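Local atomic coordinates of C381 turret protein (Sulfolobus turreted icosahedral virus, PDB entry 4IND), a protein that probably forms, as a five-copy assembly of triple jelly-roll subunits, the turrets that stand on the icosahedral capsid of an archaeal virus. Residues 278-284 with 354-360; 116-121 with 155-160; 184-190 with 249-255; 300-304 with 337-341. All coordinates share one frame; numbering follows the deposited sequence.

Interaction 1: 278-284 with 354-360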
loop_
_atom_site.group_PDB
_atom_site.type_symbol
_atom_site.label_atom_id
_atom_site.label_comp_id
_atom_site.label_asym_id
_atom_site.label_seq_id
_atom_site.Cartn_x
_atom_site.Cartn_y
_atom_site.Cartn_z
ATOM N N LEU A 278 45.427 0.963 -25.123
ATOM C CA LEU A 278 46.306 1.552 -24.125
ATOM C C LEU A 278 47.726 1.599 -24.641
ATOM O O LEU A 278 48.240 0.609 -25.158
ATOM C CB LEU A 278 46.248 0.746 -22.821
ATOM C CG LEU A 278 44.863 0.616 -22.177
ATOM C CD1 LEU A 278 44.872 -0.408 -21.049
ATOM C CD2 LEU A 278 44.365 1.965 -21.678
ATOM N N SER A 279 48.371 2.748 -24.493
ATOM C CA SER A 279 49.734 2.902 -24.981
ATOM C C SER A 279 50.594 3.751 -24.049
ATOM O O SER A 279 51.318 4.641 -24.501
ATOM C CB SER A 279 49.722 3.505 -26.384
ATOM O OG SER A 279 48.976 4.710 -26.401
ATOM N N GLY A 280 50.513 3.469 -22.751
ATOM C CA GLY A 280 51.392 4.099 -21.778
ATOM C C GLY A 280 50.751 5.166 -20.906
ATOM O O GLY A 280 51.298 5.539 -19.868
ATOM N N SER A 281 49.596 5.664 -21.325
ATOM C CA SER A 281 48.941 6.739 -20.593
ATOM C C SER A 281 47.586 6.307 -20.080
ATOM O O SER A 281 46.923 5.470 -20.688
ATOM C CB SER A 281 48.795 7.979 -21.477
ATOM O OG SER A 281 50.065 8.505 -21.822
ATOM N N GLN A 282 47.174 6.881 -18.955
ATOM C CA GLN A 282 45.850 6.610 -18.432
ATOM C C GLN A 282 44.784 7.114 -19.404
ATOM O O GLN A 282 44.899 8.205 -19.966
ATOM C CB GLN A 282 45.666 7.264 -17.061
ATOM C CG GLN A 282 44.338 6.922 -16.412
ATOM C CD GLN A 282 44.109 7.691 -15.140
ATOM O OE1 GLN A 282 43.822 8.885 -15.169
ATOM N NE2 GLN A 282 44.229 7.009 -14.011
ATOM N N VAL A 283 43.754 6.304 -19.608
ATOM C CA VAL A 283 42.631 6.687 -20.442
ATOM C C VAL A 283 41.363 6.617 -19.616
ATOM O O VAL A 283 41.145 5.647 -18.898
ATOM C CB VAL A 283 42.487 5.746 -21.644
ATOM C CG1 VAL A 283 41.174 6.010 -22.368
ATOM C CG2 VAL A 283 43.663 5.905 -22.586
ATOM N N THR A 284 40.546 7.660 -19.699
ATOM C CA THR A 284 39.220 7.637 -19.097
ATOM C C THR A 284 38.196 7.615 -20.223
ATOM O O THR A 284 38.026 8.601 -20.945
ATOM C CB THR A 284 38.983 8.843 -18.173
ATOM O OG1 THR A 284 39.902 8.788 -17.072
ATOM C CG2 THR A 284 37.570 8.835 -17.646
ATOM N N LEU A 354 35.110 3.837 -17.900
ATOM C CA LEU A 354 36.203 2.903 -17.655
ATOM C C LEU A 354 37.504 3.681 -17.580
ATOM O O LEU A 354 37.837 4.460 -18.486
ATOM C CB LEU A 354 36.302 1.876 -18.775
ATOM C CG LEU A 354 37.345 0.778 -18.568
ATOM C CD1 LEU A 354 36.909 -0.170 -17.463
ATOM C CD2 LEU A 354 37.565 0.014 -19.859
ATOM N N VAL A 355 38.231 3.491 -16.490
ATOM C CA VAL A 355 39.518 4.140 -16.334
ATOM C C VAL A 355 40.567 3.046 -16.423
ATOM O O VAL A 355 40.519 2.075 -15.680
ATOM C CB VAL A 355 39.624 4.888 -14.995
ATOM C CG1 VAL A 355 40.986 5.560 -14.869
ATOM C CG2 VAL A 355 38.511 5.925 -14.875
ATOM N N ALA A 356 41.505 3.193 -17.345
ATOM C CA ALA A 356 42.467 2.137 -17.596
ATOM C C ALA A 356 43.829 2.726 -17.900
ATOM O O ALA A 356 43.942 3.879 -18.322
ATOM C CB ALA A 356 41.998 1.250 -18.746
ATOM N N ASN A 357 44.864 1.925 -17.675
ATOM C CA ASN A 357 46.220 2.346 -17.960
ATOM C C ASN A 357 47.076 1.118 -18.236
ATOM O O ASN A 357 46.781 0.018 -17.750
ATOM C CB ASN A 357 46.789 3.158 -16.795
ATOM C CG ASN A 357 48.021 3.951 -17.186
ATOM O OD1 ASN A 357 48.511 3.861 -18.319
ATOM N ND2 ASN A 357 48.529 4.743 -16.251
ATOM N N GLY A 358 48.132 1.302 -19.019
ATOM C CA GLY A 358 48.988 0.194 -19.396
ATOM C C GLY A 358 49.524 0.336 -20.808
ATOM O O GLY A 358 49.333 1.366 -21.455
ATOM N N GLY A 359 50.199 -0.704 -21.287
ATOM C CA GLY A 359 50.810 -0.670 -22.600
ATOM C C GLY A 359 51.969 0.302 -22.622
ATOM O O GLY A 359 52.339 0.856 -21.585
ATOM N N SER A 360 52.548 0.500 -23.801
ATOM C CA SER A 360 53.640 1.451 -23.963
ATOM C C SER A 360 53.535 2.173 -25.302
ATOM O O SER A 360 52.768 1.774 -26.175
ATOM C CB SER A 360 54.986 0.736 -23.856
ATOM O OG SER A 360 55.173 -0.162 -24.946
#

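Interaction 2: 116-121 with 155-160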
loop_
_atom_site.group_PDB
_atom_site.type_symbol
_atom_site.label_atom_id
_atom_site.label_comp_id
_atom_site.label_asym_id
_atom_site.label_seq_id
_atom_site.Cartn_x
_atom_site.Cartn_y
_atom_site.Cartn_z
ATOM N N PHE A 116 -16.070 27.190 -20.544
ATOM C CA PHE A 116 -14.642 26.858 -20.559
ATOM C C PHE A 116 -14.220 26.362 -19.186
ATOM O O PHE A 116 -14.742 26.841 -18.169
ATOM C CB PHE A 116 -13.842 28.111 -20.900
ATOM C CG PHE A 116 -12.367 27.871 -21.133
ATOM C CD1 PHE A 116 -11.889 27.613 -22.413
ATOM C CD2 PHE A 116 -11.460 27.960 -20.093
ATOM C CE1 PHE A 116 -10.526 27.423 -22.643
ATOM C CE2 PHE A 116 -10.093 27.767 -20.304
ATOM C CZ PHE A 116 -9.626 27.499 -21.584
ATOM N N GLU A 117 -13.280 25.418 -19.156
ATOM C CA GLU A 117 -12.742 24.883 -17.903
ATOM C C GLU A 117 -11.360 25.467 -17.687
ATOM O O GLU A 117 -10.425 25.183 -18.432
ATOM C CB GLU A 117 -12.611 23.358 -17.981
ATOM C CG GLU A 117 -13.890 22.651 -18.360
ATOM C CD GLU A 117 -14.795 22.507 -17.175
ATOM O OE1 GLU A 117 -14.255 22.219 -16.092
ATOM O OE2 GLU A 117 -16.022 22.690 -17.316
ATOM N N ILE A 118 -11.227 26.308 -16.678
ATOM C CA ILE A 118 -9.914 26.806 -16.283
ATOM C C ILE A 118 -9.279 25.773 -15.361
ATOM O O ILE A 118 -9.827 25.484 -14.302
ATOM C CB ILE A 118 -10.051 28.150 -15.514
ATOM C CG1 ILE A 118 -10.589 29.249 -16.455
ATOM C CG2 ILE A 118 -8.722 28.577 -14.925
ATOM C CD1 ILE A 118 -10.956 30.539 -15.736
ATOM N N TYR A 119 -8.126 25.221 -15.746
ATOM C CA TYR A 119 -7.406 24.307 -14.861
ATOM C C TYR A 119 -6.283 25.071 -14.204
ATOM O O TYR A 119 -5.622 25.890 -14.847
ATOM C CB TYR A 119 -6.802 23.126 -15.649
ATOM C CG TYR A 119 -7.831 22.283 -16.344
ATOM C CD1 TYR A 119 -8.277 21.083 -15.794
ATOM C CD2 TYR A 119 -8.363 22.687 -17.551
ATOM C CE1 TYR A 119 -9.236 20.307 -16.448
ATOM C CE2 TYR A 119 -9.304 21.924 -18.200
ATOM C CZ TYR A 119 -9.747 20.745 -17.644
ATOM O OH TYR A 119 -10.706 20.013 -18.330
ATOM N N ASP A 120 -6.032 24.790 -12.931
ATOM C CA ASP A 120 -4.924 25.443 -12.257
ATOM C C ASP A 120 -4.297 24.491 -11.261
ATOM O O ASP A 120 -4.870 23.440 -10.919
ATOM C CB ASP A 120 -5.408 26.716 -11.553
ATOM C CG ASP A 120 -4.359 27.808 -11.543
ATOM O OD1 ASP A 120 -3.157 27.474 -11.625
ATOM O OD2 ASP A 120 -4.723 29.016 -11.476
ATOM N N ILE A 121 -3.106 24.843 -10.802
ATOM C CA ILE A 121 -2.382 23.963 -9.897
ATOM C C ILE A 121 -1.943 24.798 -8.705
ATOM O O ILE A 121 -1.479 25.934 -8.869
ATOM C CB ILE A 121 -1.184 23.337 -10.588
ATOM C CG1 ILE A 121 -1.663 22.464 -11.756
ATOM C CG2 ILE A 121 -0.361 22.522 -9.582
ATOM C CD1 ILE A 121 -0.552 21.992 -12.677
ATOM N N ILE A 155 -2.688 14.644 -12.671
ATOM C CA ILE A 155 -2.905 15.930 -13.320
ATOM C C ILE A 155 -3.087 15.623 -14.801
ATOM O O ILE A 155 -2.260 14.931 -15.399
ATOM C CB ILE A 155 -1.688 16.842 -13.138
ATOM C CG1 ILE A 155 -1.548 17.239 -11.660
ATOM C CG2 ILE A 155 -1.812 18.109 -13.999
ATOM C CD1 ILE A 155 -0.262 18.004 -11.379
ATOM N N ASN A 156 -4.190 16.096 -15.378
ATOM C CA ASN A 156 -4.450 15.897 -16.812
ATOM C C ASN A 156 -5.107 17.163 -17.397
ATOM O O ASN A 156 -6.314 17.258 -17.505
ATOM C CB ASN A 156 -5.306 14.662 -17.041
ATOM C CG ASN A 156 -5.451 14.317 -18.521
ATOM O OD1 ASN A 156 -4.841 14.965 -19.368
ATOM N ND2 ASN A 156 -6.262 13.301 -18.832
ATOM N N ILE A 157 -4.279 18.138 -17.743
ATOM C CA ILE A 157 -4.758 19.384 -18.359
ATOM C C ILE A 157 -4.640 19.277 -19.876
ATOM O O ILE A 157 -3.578 18.927 -20.377
ATOM C CB ILE A 157 -3.911 20.559 -17.890
ATOM C CG1 ILE A 157 -4.031 20.713 -16.363
ATOM C CG2 ILE A 157 -4.331 21.866 -18.585
ATOM C CD1 ILE A 157 -3.023 21.708 -15.790
ATOM N N PRO A 158 -5.738 19.574 -20.606
ATOM C CA PRO A 158 -5.737 19.435 -22.072
ATOM C C PRO A 158 -4.837 20.471 -22.734
ATOM O O PRO A 158 -4.295 21.336 -22.039
ATOM C CB PRO A 158 -7.210 19.629 -22.453
ATOM C CG PRO A 158 -7.818 20.385 -21.310
ATOM C CD PRO A 158 -7.066 19.942 -20.081
ATOM N N LYS A 159 -4.656 20.366 -24.050
ATOM C CA LYS A 159 -3.702 21.209 -24.753
ATOM C C LYS A 159 -4.301 22.606 -24.934
ATOM O O LYS A 159 -4.840 22.931 -25.976
ATOM C CB LYS A 159 -3.312 20.583 -26.096
ATOM C CG LYS A 159 -2.208 21.331 -26.832
ATOM C CD LYS A 159 -2.108 20.876 -28.300
ATOM C CE LYS A 159 -1.608 19.443 -28.409
ATOM N NZ LYS A 159 -1.333 19.057 -29.821
ATOM N N ILE A 160 -4.203 23.424 -23.891
ATOM C CA ILE A 160 -4.837 24.747 -23.895
ATOM C C ILE A 160 -3.948 25.842 -23.297
ATOM O O ILE A 160 -4.350 27.006 -23.221
ATOM C CB ILE A 160 -6.156 24.731 -23.085
ATOM C CG1 ILE A 160 -5.863 24.290 -21.655
ATOM C CG2 ILE A 160 -7.205 23.831 -23.745
ATOM C CD1 ILE A 160 -7.055 24.491 -20.693
#

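Interaction 3: 184-190 with 249-255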
loop_
_atom_site.group_PDB
_atom_site.type_symbol
_atom_site.label_atom_id
_atom_site.label_comp_id
_atom_site.label_asym_id
_atom_site.label_seq_id
_atom_site.Cartn_x
_atom_site.Cartn_y
_atom_site.Cartn_z
ATOM N N TYR A 184 2.012 19.062 -27.354
ATOM C CA TYR A 184 2.150 20.461 -27.732
ATOM C C TYR A 184 1.870 20.652 -29.208
ATOM O O TYR A 184 1.923 19.702 -29.973
ATOM C CB TYR A 184 3.562 20.963 -27.422
ATOM C CG TYR A 184 4.638 20.235 -28.189
ATOM C CD1 TYR A 184 4.927 20.578 -29.515
ATOM C CD2 TYR A 184 5.358 19.185 -27.611
ATOM C CE1 TYR A 184 5.903 19.913 -30.232
ATOM C CE2 TYR A 184 6.346 18.516 -28.345
ATOM C CZ TYR A 184 6.601 18.890 -29.646
ATOM O OH TYR A 184 7.562 18.234 -30.372
ATOM N N SER A 185 1.537 21.893 -29.571
ATOM C CA SER A 185 1.505 22.333 -30.966
ATOM C C SER A 185 2.258 23.648 -31.029
ATOM O O SER A 185 2.224 24.436 -30.071
ATOM C CB SER A 185 0.076 22.557 -31.458
ATOM O OG SER A 185 -0.681 21.362 -31.451
ATOM N N TYR A 186 2.943 23.894 -32.132
ATOM C CA TYR A 186 3.632 25.164 -32.297
ATOM C C TYR A 186 3.362 25.760 -33.659
ATOM O O TYR A 186 2.986 25.059 -34.611
ATOM C CB TYR A 186 5.143 24.990 -32.102
ATOM C CG TYR A 186 5.781 24.145 -33.180
ATOM C CD1 TYR A 186 6.081 24.678 -34.419
ATOM C CD2 TYR A 186 6.062 22.813 -32.955
ATOM C CE1 TYR A 186 6.655 23.903 -35.406
ATOM C CE2 TYR A 186 6.636 22.032 -33.922
ATOM C CZ TYR A 186 6.932 22.578 -35.149
ATOM O OH TYR A 186 7.499 21.767 -36.095
ATOM N N ASN A 187 3.554 27.068 -33.751
ATOM C CA ASN A 187 3.548 27.744 -35.033
ATOM C C ASN A 187 4.789 28.619 -35.126
ATOM O O ASN A 187 4.926 29.605 -34.406
ATOM C CB ASN A 187 2.275 28.576 -35.202
ATOM C CG ASN A 187 2.251 29.325 -36.514
ATOM O OD1 ASN A 187 2.921 28.930 -37.472
ATOM N ND2 ASN A 187 1.485 30.413 -36.572
ATOM N N ASN A 188 5.713 28.239 -35.998
ATOM C CA ASN A 188 6.895 29.061 -36.229
ATOM C C ASN A 188 6.531 30.096 -37.271
ATOM O O ASN A 188 6.394 29.779 -38.440
ATOM C CB ASN A 188 8.066 28.204 -36.714
ATOM C CG ASN A 188 9.328 29.011 -36.949
ATOM O OD1 ASN A 188 9.387 30.206 -36.647
ATOM N ND2 ASN A 188 10.354 28.355 -37.483
ATOM N N THR A 189 6.320 31.330 -36.863
ATOM C CA THR A 189 5.922 32.316 -37.849
ATOM C C THR A 189 7.153 32.818 -38.603
ATOM O O THR A 189 7.040 33.617 -39.518
ATOM C CB THR A 189 5.165 33.450 -37.188
ATOM O OG1 THR A 189 5.985 34.007 -36.158
ATOM C CG2 THR A 189 3.867 32.923 -36.565
ATOM N N THR A 190 8.328 32.321 -38.215
ATOM C CA THR A 190 9.588 32.749 -38.823
ATOM C C THR A 190 10.036 31.797 -39.921
ATOM O O THR A 190 9.632 30.638 -39.948
ATOM C CB THR A 190 10.730 32.824 -37.788
ATOM O OG1 THR A 190 11.373 31.549 -37.680
ATOM C CG2 THR A 190 10.207 33.238 -36.430
ATOM N N LEU A 249 10.718 35.334 -29.415
ATOM C CA LEU A 249 11.215 34.499 -30.508
ATOM C C LEU A 249 10.279 34.408 -31.721
ATOM O O LEU A 249 10.738 34.332 -32.850
ATOM C CB LEU A 249 11.566 33.093 -30.008
ATOM C CG LEU A 249 12.500 32.337 -30.958
ATOM C CD1 LEU A 249 13.809 33.069 -31.071
ATOM C CD2 LEU A 249 12.727 30.915 -30.503
ATOM N N GLY A 250 8.970 34.397 -31.498
ATOM C CA GLY A 250 8.035 34.313 -32.613
ATOM C C GLY A 250 7.616 32.882 -32.933
ATOM O O GLY A 250 7.229 32.558 -34.064
ATOM N N VAL A 251 7.705 32.018 -31.927
ATOM C CA VAL A 251 7.254 30.642 -32.055
ATOM C C VAL A 251 6.275 30.288 -30.947
ATOM O O VAL A 251 6.644 29.634 -29.973
ATOM C CB VAL A 251 8.428 29.658 -31.998
ATOM C CG1 VAL A 251 7.937 28.258 -32.298
ATOM C CG2 VAL A 251 9.518 30.070 -32.974
ATOM N N PRO A 252 5.011 30.708 -31.093
ATOM C CA PRO A 252 4.041 30.393 -30.028
ATOM C C PRO A 252 3.759 28.894 -29.933
ATOM O O PRO A 252 3.660 28.212 -30.968
ATOM C CB PRO A 252 2.778 31.142 -30.465
ATOM C CG PRO A 252 2.970 31.431 -31.920
ATOM C CD PRO A 252 4.450 31.594 -32.126
ATOM N N PHE A 253 3.662 28.392 -28.707
ATOM C CA PHE A 253 3.270 27.015 -28.432
ATOM C C PHE A 253 1.936 27.000 -27.707
ATOM O O PHE A 253 1.584 27.948 -26.975
ATOM C CB PHE A 253 4.310 26.309 -27.526
ATOM C CG PHE A 253 5.490 25.722 -28.270
ATOM C CD1 PHE A 253 5.651 24.343 -28.360
ATOM C CD2 PHE A 253 6.452 26.537 -28.833
ATOM C CE1 PHE A 253 6.752 23.792 -29.023
ATOM C CE2 PHE A 253 7.549 25.994 -29.502
ATOM C CZ PHE A 253 7.694 24.620 -29.594
ATOM N N THR A 254 1.194 25.917 -27.900
ATOM C CA THR A 254 0.064 25.588 -27.040
ATOM C C THR A 254 0.335 24.185 -26.531
ATOM O O THR A 254 0.731 23.321 -27.301
ATOM C CB THR A 254 -1.250 25.595 -27.810
ATOM O OG1 THR A 254 -1.419 26.859 -28.452
ATOM C CG2 THR A 254 -2.421 25.361 -26.858
ATOM N N PHE A 255 0.167 23.947 -25.231
ATOM C CA PHE A 255 0.509 22.634 -24.709
ATOM C C PHE A 255 -0.405 22.215 -23.564
ATOM O O PHE A 255 -1.105 23.042 -22.962
ATOM C CB PHE A 255 1.991 22.583 -24.303
ATOM C CG PHE A 255 2.328 23.454 -23.112
ATOM C CD1 PHE A 255 2.360 22.925 -21.832
ATOM C CD2 PHE A 255 2.625 24.799 -23.288
ATOM C CE1 PHE A 255 2.678 23.735 -20.732
ATOM C CE2 PHE A 255 2.942 25.615 -22.210
ATOM C CZ PHE A 255 2.962 25.082 -20.923
#

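Interaction 4: 300-304 with 337-341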
loop_
_atom_site.group_PDB
_atom_site.type_symbol
_atom_site.label_atom_id
_atom_site.label_comp_id
_atom_site.label_asym_id
_atom_site.label_seq_id
_atom_site.Cartn_x
_atom_site.Cartn_y
_atom_site.Cartn_z
ATOM N N LYS A 300 24.283 -4.932 -14.431
ATOM C CA LYS A 300 24.029 -6.303 -13.998
ATOM C C LYS A 300 25.275 -7.181 -14.091
ATOM O O LYS A 300 25.463 -8.100 -13.302
ATOM C CB LYS A 300 22.898 -6.921 -14.829
ATOM C CG LYS A 300 21.629 -6.103 -14.860
ATOM C CD LYS A 300 21.083 -5.884 -13.466
ATOM C CE LYS A 300 20.523 -7.168 -12.872
ATOM N NZ LYS A 300 19.770 -6.911 -11.604
ATOM N N TYR A 301 26.122 -6.892 -15.062
ATOM C CA TYR A 301 27.270 -7.752 -15.358
ATOM C C TYR A 301 28.308 -7.004 -16.176
ATOM O O TYR A 301 27.965 -6.224 -17.066
ATOM C CB TYR A 301 26.808 -8.968 -16.143
ATOM C CG TYR A 301 27.933 -9.910 -16.560
ATOM C CD1 TYR A 301 28.469 -10.819 -15.657
ATOM C CD2 TYR A 301 28.427 -9.905 -17.860
ATOM C CE1 TYR A 301 29.499 -11.696 -16.040
ATOM C CE2 TYR A 301 29.449 -10.764 -18.259
ATOM C CZ TYR A 301 29.983 -11.655 -17.339
ATOM O OH TYR A 301 30.993 -12.523 -17.724
ATOM N N ALA A 302 29.579 -7.240 -15.871
ATOM C CA ALA A 302 30.666 -6.659 -16.648
ATOM C C ALA A 302 31.845 -7.611 -16.742
ATOM O O ALA A 302 32.126 -8.373 -15.813
ATOM C CB ALA A 302 31.107 -5.319 -16.070
ATOM N N SER A 303 32.535 -7.562 -17.872
ATOM C CA SER A 303 33.680 -8.427 -18.096
ATOM C C SER A 303 34.673 -7.710 -18.996
ATOM O O SER A 303 34.285 -6.903 -19.845
ATOM C CB SER A 303 33.227 -9.724 -18.755
ATOM O OG SER A 303 34.286 -10.646 -18.818
ATOM N N VAL A 304 35.951 -7.981 -18.798
ATOM C CA VAL A 304 36.983 -7.397 -19.659
ATOM C C VAL A 304 37.846 -8.514 -20.213
ATOM O O VAL A 304 38.310 -9.376 -19.464
ATOM C CB VAL A 304 37.857 -6.378 -18.906
ATOM C CG1 VAL A 304 38.989 -5.883 -19.798
ATOM C CG2 VAL A 304 37.000 -5.201 -18.427
ATOM N N GLY A 337 39.341 -9.451 -10.577
ATOM C CA GLY A 337 39.200 -10.477 -11.604
ATOM C C GLY A 337 38.456 -9.975 -12.829
ATOM O O GLY A 337 37.784 -8.940 -12.779
ATOM N N SER A 338 38.554 -10.730 -13.918
ATOM C CA SER A 338 38.123 -10.258 -15.235
ATOM C C SER A 338 36.610 -10.162 -15.434
ATOM O O SER A 338 36.146 -9.597 -16.425
ATOM C CB SER A 338 38.732 -11.148 -16.319
ATOM O OG SER A 338 38.324 -12.486 -16.125
ATOM N N SER A 339 35.830 -10.715 -14.512
ATOM C CA SER A 339 34.385 -10.558 -14.609
ATOM C C SER A 339 33.710 -10.384 -13.244
ATOM O O SER A 339 34.238 -10.811 -12.216
ATOM C CB SER A 339 33.771 -11.710 -15.411
ATOM O OG SER A 339 33.891 -12.918 -14.721
ATOM N N THR A 340 32.552 -9.736 -13.249
ATOM C CA THR A 340 31.851 -9.423 -12.009
ATOM C C THR A 340 31.124 -10.655 -11.474
ATOM O O THR A 340 30.655 -11.488 -12.248
ATOM C CB THR A 340 30.852 -8.295 -12.226
ATOM O OG1 THR A 340 29.946 -8.667 -13.267
ATOM C CG2 THR A 340 31.577 -7.012 -12.624
ATOM N N PRO A 341 31.017 -10.763 -10.139
ATOM C CA PRO A 341 30.360 -11.909 -9.494
ATOM C C PRO A 341 28.837 -11.855 -9.588
ATOM O O PRO A 341 28.258 -10.816 -9.894
ATOM C CB PRO A 341 30.826 -11.801 -8.037
ATOM C CG PRO A 341 31.068 -10.339 -7.832
ATOM C CD PRO A 341 31.571 -9.810 -9.159
HETATM O O HOH W 1 27.700 -9.685 -12.325
#

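Interaction 1: 278-284 with 354-360
Gly280 N donates to Gly358 O at 2.7 Å, the shortest hydrogen bond between residues 278-284 and 354-360, and it approaches tilted 29° from the carbonyl plane. Gly280 has phi 106°, a region glycine enters easily, and its CA lies 3.4 Å from Gly359 O in a CA-H...O contact. Beyond this turn the backbones pair. Val283 and Ala356 make an antiparallel hydrogen-bonded pair, closed by Val283 N to Ala356 O at 2.8 Å and Ala356 N to Val283 O at 2.9 Å; Thr284 and Val355 follow as a non-hydrogen-bonded pair. The fold explains the route: in the C-terminal jelly roll the chain leaves strand 266-278 of one sheet, turns through Ser279 to Gln282, and enters the other sheet as one of its outermost strands, 283-289, beside strand 351-358. Leu278, still at the end of the first sheet, sets CD2 against Ala356 CB at 3.8 Å, so a residue of each sheet meets inside the sandwich. The face carrying Val355 is built differently. There Gln282, with CG anti to the backbone N (chi1 -175°) and an extended chain, passes obliquely over the valine and brings NE2 to 3.7 Å from Val355 CG1; its amide nitrogen then bonds Gln313 OE1 on strand 311-319, spanning the strand between. Thr284 lies alongside Val355 and points the same way; Thr284 OG1 lies 3.9 Å from Val355 CG2. Asn357 reaches toward the Ser281-Gln282 peptide, but its OD1 accepts a weak, bent bond from Gly358 N of its own strand at 2.7 Å.

Interaction 2: 116-121 with 155-160
This is an apolar contact between two jelly rolls: residues 116-121 belong to an outermost strand of the first domain's sheet, and residues 155-160 to an outermost strand of the second's. The two strands run roughly antiparallel, 138° between their directions, but their axes stay 8.3 Å apart, so side chains rather than backbones fill the joint. Tyr119 gives the largest share. Its CG sits beside the backbone N, anti to the carbonyl carbon (chi1 -61°), which sends the ring across to Pro158. The two come from opposite directions, and Pro158 CD settles over one face of the tyrosine ring, 3.9 Å from the centroid and displaced toward the rim, a CH-pi contact in which the nearest ring atom is CE2 at 3.5 Å. Ile157 slides past the root of the same side chain, CG1 to Tyr119 CB 3.7 Å. Ile160 arrives about at right angles, with its single CD1 methyl shared between Tyr119 CD2 at 3.9 Å and Phe116 CZ at 4.1 Å. Farther along, Ile121 CD1 meets Ile157 CD1 at 4.0 Å and also touches the end of Ile155. A second copy of the protein borders the contact: Gly127 of that neighbouring subunit packs on Tyr119, and its Gln126 packs on Pro158 and bonds Asn156 OD1. With methyls, a proline ring and an aromatic face as the meeting groups, the hold between the domains at this point comes from apolar packing and shape, and directional polar bonds between the two strands play no part in fixing it.

Interaction 3: 184-190 with 249-255
Tyr184, Ser185 and Tyr186 pair with Phe255, Thr254 and Phe253 as adjoining antiparallel strands, the two inner strands of a four-stranded sheet in the central jelly roll. The backbone bonds come first. Ser185 N to Thr254 O and Thr254 N to Ser185 O, both 2.8 Å, close the hydrogen-bonded pair, and Asn187 N to Pro252 O at 3.0 Å prolongs the pairing past the strand end. Pro252 has no N-H to return to Asn187 O. The last rung is doubled, because Gly250 O is gripped by Thr189 N at 3.2 Å and by the hydroxyl Thr189 OG1 at 2.8 Å.

Aromatic contacts fill the sheet face that bears Tyr184, Tyr186 and Phe253. Tyr186 CB stands over the centre of the Phe253 ring, 3.5 Å from the centroid and 7° off its normal, while chi1 of 66° takes the tyrosine ring itself away from the partner strand. Tyr184 CD1 comes to the edge of the Phe253 ring, 3.7 Å from CE1. Phe199 and Tyr245 also meet that phenylalanine. On the other face, beside Thr254, Ser185 OG bonds Lys159 NZ.

Where the chain leaves the sheet, Asn188 forms an Asx turn: its OD1 takes Thr190 N from 54° above the carbonyl plane, and Thr190 OG1 in that plane, on a lone pair, at 2.6 Å.

Interaction 4: 300-304 with 337-341
A side-chain hydroxyl stands in for a main-chain acceptor: Ala302 N donates to Thr340 OG1 at 3.0 Å with a nearly straight bond (165°). Thr340 holds OG1 between its backbone N and carbonyl carbon (chi1 57°), facing the strand, and the same hydroxyl donates to a water at 2.6 Å. That water in turn donates to Lys300 O at 2.9 Å and to Pro341 O at 2.7 Å, clipping the Thr340-Pro341 part of the loop to the strand. Thr340 N returns a bond to Ala302 O at 2.9 Å, so the Ala302 amide and carbonyl are both held by one residue. Ser303 and Ser339 form a single bridge. At the other end Ser338 O has two donors, Val304 N at 2.9 Å and Ser303 OG at 3.2 Å, the latter 41° out of the carbonyl plane. Tyr301 brings ring atom CD1 to 3.5 Å from Thr340 OG1, and sets its OH beside Ser339 CB. Next to this patch Pro341 of a neighbouring subunit packs on Tyr301, and the Ser343 hydroxyl of that subunit donates to Lys300 O. Within the C-terminal jelly roll, residues 337-341 are a loop running along one side of strand 295-305, whose other side pairs with strand 365-377 through Ser303 and a classic beta bulge at Lys300 and Tyr301 facing Val372; Ala302 and Val304 pack on strand 311-319.

Overall arrangement
Following the chain from the N terminus, interaction 2 comes first, closing the stretch from residue 116 to 160 and binding the first jelly roll to the second. Interaction 3 follows in series and ties strands 176-187 and 253-262 within the second domain; it touches interaction 2 through Lys159, strands 155-163 and 253-262 being neighbours in one sheet. Farther on, interaction 1 links the start and near end of the C-terminal domain, and interaction 4 falls wholly between its two segments, the nearest atoms of interactions 1 and 4 being about 5 Å apart. Interactions 1 and 2 lie on opposite sides of the chain's centre, their own centres about 56 Å apart.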